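PDB 6UCZ: dihydropteroate synthase from Anaplasma phagocytophilum, which probably catalyses the condensation of 6-hydroxymethyl-7,8-dihydropterin pyrophosphate with p-aminobenzoate to form dihydropteroate, a step of folate biosynthesis. Local coordinates for residues R57-L62 and P98-I103. Sequence-based numbering, arbitrary orientation.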
ATOM      1  N   ARG A  57       5.027   7.641 -18.654  1.00 50.77           N
ATOM      2  CA  ARG A  57       3.745   8.151 -19.119  1.00 46.20           C
ATOM      3  C   ARG A  57       2.642   7.844 -18.121  1.00 44.26           C
ATOM      4  O   ARG A  57       1.769   8.687 -17.875  1.00 40.78           O
ATOM      5  CB  ARG A  57       3.413   7.565 -20.489  1.00 51.38           C
ATOM      6  N   HIS A  58       2.647   6.641 -17.542  1.00 37.36           N
ATOM      7  CA  HIS A  58       1.622   6.335 -16.548  1.00 40.05           C
ATOM      8  C   HIS A  58       1.786   7.207 -15.307  1.00 38.13           C
ATOM      9  O   HIS A  58       0.799   7.734 -14.783  1.00 37.27           O
ATOM     10  CB  HIS A  58       1.647   4.849 -16.173  1.00 41.74           C
ATOM     11  CG  HIS A  58       0.448   4.411 -15.383  1.00 46.03           C
ATOM     12  ND1 HIS A  58      -0.841   4.734 -15.748  1.00 51.07           N
ATOM     13  CD2 HIS A  58       0.344   3.680 -14.247  1.00 50.66           C
ATOM     14  CE1 HIS A  58      -1.686   4.220 -14.873  1.00 52.25           C
ATOM     15  NE2 HIS A  58      -0.994   3.576 -13.952  1.00 49.47           N
ATOM     16  N   ALA A  59       3.022   7.384 -14.832  1.00 35.70           N
ATOM     17  CA  ALA A  59       3.243   8.253 -13.682  1.00 35.55           C
ATOM     18  C   ALA A  59       2.764   9.673 -13.965  1.00 35.46           C
ATOM     19  O   ALA A  59       2.188  10.329 -13.088  1.00 34.69           O
ATOM     20  CB  ALA A  59       4.722   8.258 -13.298  1.00 38.38           C
ATOM     21  N   THR A  60       3.008  10.166 -15.181  1.00 34.70           N
ATOM     22  CA  THR A  60       2.537  11.497 -15.555  1.00 46.43           C
ATOM     23  C   THR A  60       1.020  11.574 -15.513  1.00 41.88           C
ATOM     24  O   THR A  60       0.457  12.562 -15.025  1.00 39.06           O
ATOM     25  CB  THR A  60       3.043  11.871 -16.952  1.00 45.80           C
ATOM     26  OG1 THR A  60       4.473  11.877 -16.960  1.00 48.87           O
ATOM     27  CG2 THR A  60       2.515  13.241 -17.377  1.00 47.27           C
ATOM     28  N   ASP A  61       0.339  10.544 -16.024  1.00 42.44           N
ATOM     29  CA  ASP A  61      -1.123  10.551 -16.008  0.53 46.41           C
ATOM     30  C   ASP A  61      -1.655  10.502 -14.583  1.00 41.46           C
ATOM     31  O   ASP A  61      -2.654  11.159 -14.264  1.00 34.02           O
ATOM     32  CB  ASP A  61      -1.675   9.380 -16.820  0.53 47.39           C
ATOM     33  CG  ASP A  61      -1.451   9.543 -18.305  0.53 52.12           C
ATOM     34  OD1 ASP A  61      -1.275  10.693 -18.765  0.53 58.18           O
ATOM     35  OD2 ASP A  61      -1.461   8.518 -19.017  0.53 54.85           O
ATOM     36  N   LEU A  62      -0.995   9.739 -13.710  1.00 35.98           N
ATOM     37  CA  LEU A  62      -1.425   9.665 -12.315  1.00 35.79           C
ATOM     38  C   LEU A  62      -1.287  11.017 -11.632  1.00 38.13           C
ATOM     39  O   LEU A  62      -2.160  11.428 -10.860  1.00 36.46           O
ATOM     40  CB  LEU A  62      -0.612   8.610 -11.568  1.00 29.13           C
ATOM     41  CG  LEU A  62      -0.750   7.143 -11.990  1.00 32.71           C
ATOM     42  CD1 LEU A  62       0.289   6.297 -11.262  1.00 30.99           C
ATOM     43  CD2 LEU A  62      -2.141   6.620 -11.716  1.00 27.66           C
ATOM     44  N   PRO A  98      14.366   7.490 -11.191  1.00 43.88           N
ATOM     45  CA  PRO A  98      14.830   8.889 -11.184  1.00 51.10           C
ATOM     46  C   PRO A  98      13.887   9.853 -11.893  1.00 51.36           C
ATOM     47  O   PRO A  98      13.633  10.948 -11.376  1.00 49.79           O
ATOM     48  CB  PRO A  98      16.194   8.810 -11.884  1.00 55.23           C
ATOM     49  CG  PRO A  98      16.662   7.429 -11.672  1.00 43.35           C
ATOM     50  CD  PRO A  98      15.397   6.592 -11.741  1.00 46.92           C
ATOM     51  N   GLU A  99      13.368   9.488 -13.070  1.00 48.54           N
ATOM     52  CA  GLU A  99      12.471  10.395 -13.781  1.00 50.81           C
ATOM     53  C   GLU A  99      11.134  10.524 -13.067  1.00 41.26           C
ATOM     54  O   GLU A  99      10.581  11.624 -12.975  1.00 44.78           O
ATOM     55  CB  GLU A  99      12.260   9.928 -15.225  1.00 57.45           C
ATOM     56  CG  GLU A  99      13.153  10.624 -16.248  1.00 65.20           C
ATOM     57  CD  GLU A  99      12.955  12.130 -16.281  1.00 63.71           C
ATOM     58  OE1 GLU A  99      12.002  12.606 -16.936  1.00 66.92           O
ATOM     59  OE2 GLU A  99      13.751  12.840 -15.640  1.00 64.52           O
ATOM     60  N   ILE A 100      10.606   9.415 -12.540  1.00 36.16           N
ATOM     61  CA  ILE A 100       9.353   9.460 -11.795  1.00 34.01           C
ATOM     62  C   ILE A 100       9.495  10.360 -10.577  1.00 40.26           C
ATOM     63  O   ILE A 100       8.612  11.174 -10.281  1.00 34.89           O
ATOM     64  CB  ILE A 100       8.915   8.036 -11.403  1.00 32.53           C
ATOM     65  CG1 ILE A 100       8.497   7.241 -12.643  1.00 36.17           C
ATOM     66  CG2 ILE A 100       7.801   8.057 -10.338  1.00 29.40           C
ATOM     67  CD1 ILE A 100       8.353   5.740 -12.396  1.00 38.47           C
ATOM     68  N   ILE A 101      10.622  10.247  -9.867  1.00 33.78           N
ATOM     69  CA  ILE A 101      10.850  11.094  -8.701  1.00 39.02           C
ATOM     70  C   ILE A 101      10.936  12.560  -9.114  1.00 41.86           C
ATOM     71  O   ILE A 101      10.372  13.437  -8.451  1.00 37.20           O
ATOM     72  CB  ILE A 101      12.113  10.630  -7.949  1.00 42.85           C
ATOM     73  CG1 ILE A 101      11.857   9.285  -7.271  1.00 40.75           C
ATOM     74  CG2 ILE A 101      12.582  11.682  -6.942  1.00 40.63           C
ATOM     75  CD1 ILE A 101      13.141   8.585  -6.847  1.00 44.48           C
ATOM     76  N   ARG A 102      11.637  12.848 -10.216  1.00 44.60           N
ATOM     77  CA  ARG A 102      11.766  14.230 -10.672  1.00 52.16           C
ATOM     78  C   ARG A 102      10.413  14.802 -11.083  1.00 48.03           C
ATOM     79  O   ARG A 102      10.064  15.937 -10.729  1.00 48.79           O
ATOM     80  CB  ARG A 102      12.757  14.326 -11.836  1.00 45.35           C
ATOM     81  CG  ARG A 102      13.102  15.767 -12.227  1.00 49.24           C
ATOM     82  CD  ARG A 102      13.914  15.811 -13.512  1.00 59.32           C
ATOM     83  NE  ARG A 102      13.110  15.390 -14.656  1.00 63.27           N
ATOM     84  CZ  ARG A 102      12.341  16.199 -15.377  1.00 64.82           C
ATOM     85  NH1 ARG A 102      12.282  17.499 -15.096  1.00 64.02           N
ATOM     86  NH2 ARG A 102      11.641  15.705 -16.389  1.00 66.25           N
ATOM     87  N   ILE A 103       9.653  14.041 -11.866  1.00 43.43           N
ATOM     88  CA  ILE A 103       8.371  14.532 -12.354  1.00 43.37           C
ATOM     89  C   ILE A 103       7.380  14.672 -11.203  1.00 39.19           C
ATOM     90  O   ILE A 103       6.644  15.661 -11.119  1.00 44.02           O
ATOM     91  CB  ILE A 103       7.850  13.595 -13.463  1.00 50.41           C
ATOM     92  CG1 ILE A 103       8.783  13.658 -14.679  1.00 57.80           C
ATOM     93  CG2 ILE A 103       6.432  13.957 -13.873  1.00 57.74           C
ATOM     94  CD1 ILE A 103       8.700  12.446 -15.577  1.00 56.72           C
TER
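In Ile-100 the first torsion (chi1 -69°) sets CG1 beside the backbone N and opposite the carbonyl carbon, and this rotation swings the ethyl branch out to Ala-59, whose CB points at the partner helix. Ile-100 CG1 lies 4.0 Å from Ala-59 CB, an apolar touch in which a single methyl meets the flank of a longer chain. Because alanine reaches no further than CB, the backbones can come near one another here, and the CA atoms of Ala-59 and Ile-100 are 6.5 Å apart. One turn further along, the CB of Ile-103 also faces across, and its CG2 approaches Thr-60 OG1 at 4.2 Å. That hydroxyl is bonded not across the contact but within its own helix, to the backbone oxygen of Ile-56, so the isoleucine methyl lies against a group already tied down. The pair illustrates how a TIM barrel, the fold of dihydropteroate synthases, is sheathed: helices 52-64 and 97-106 are neighbours in the outer layer, while the parallel strands 31-37 and 69-73 lie beneath. Ala-59 and Ile-100 both touch Leu-36 of the first strand, and Ile-100 also meets Val-72 of the second, which places their contact on the inner side of the helical layer. Ile-103 leans on Ile-56 and Ile-63, widening the apolar seam beyond the two segments. Within 98-103, Arg-102 grips Glu-99 side-on. Arg-102 NE bonds Glu-99 OE2 at 2.8 Å. Arg-102 NH2 meets Glu-99 OE1 on its syn lone pair, with a nearly straight N-H...O angle of 174°. Two bonds to separate oxygens restrict rotation of both charged groups and hold this salt bridge along one face of its own helix, while no hydrogen bond links the two segments.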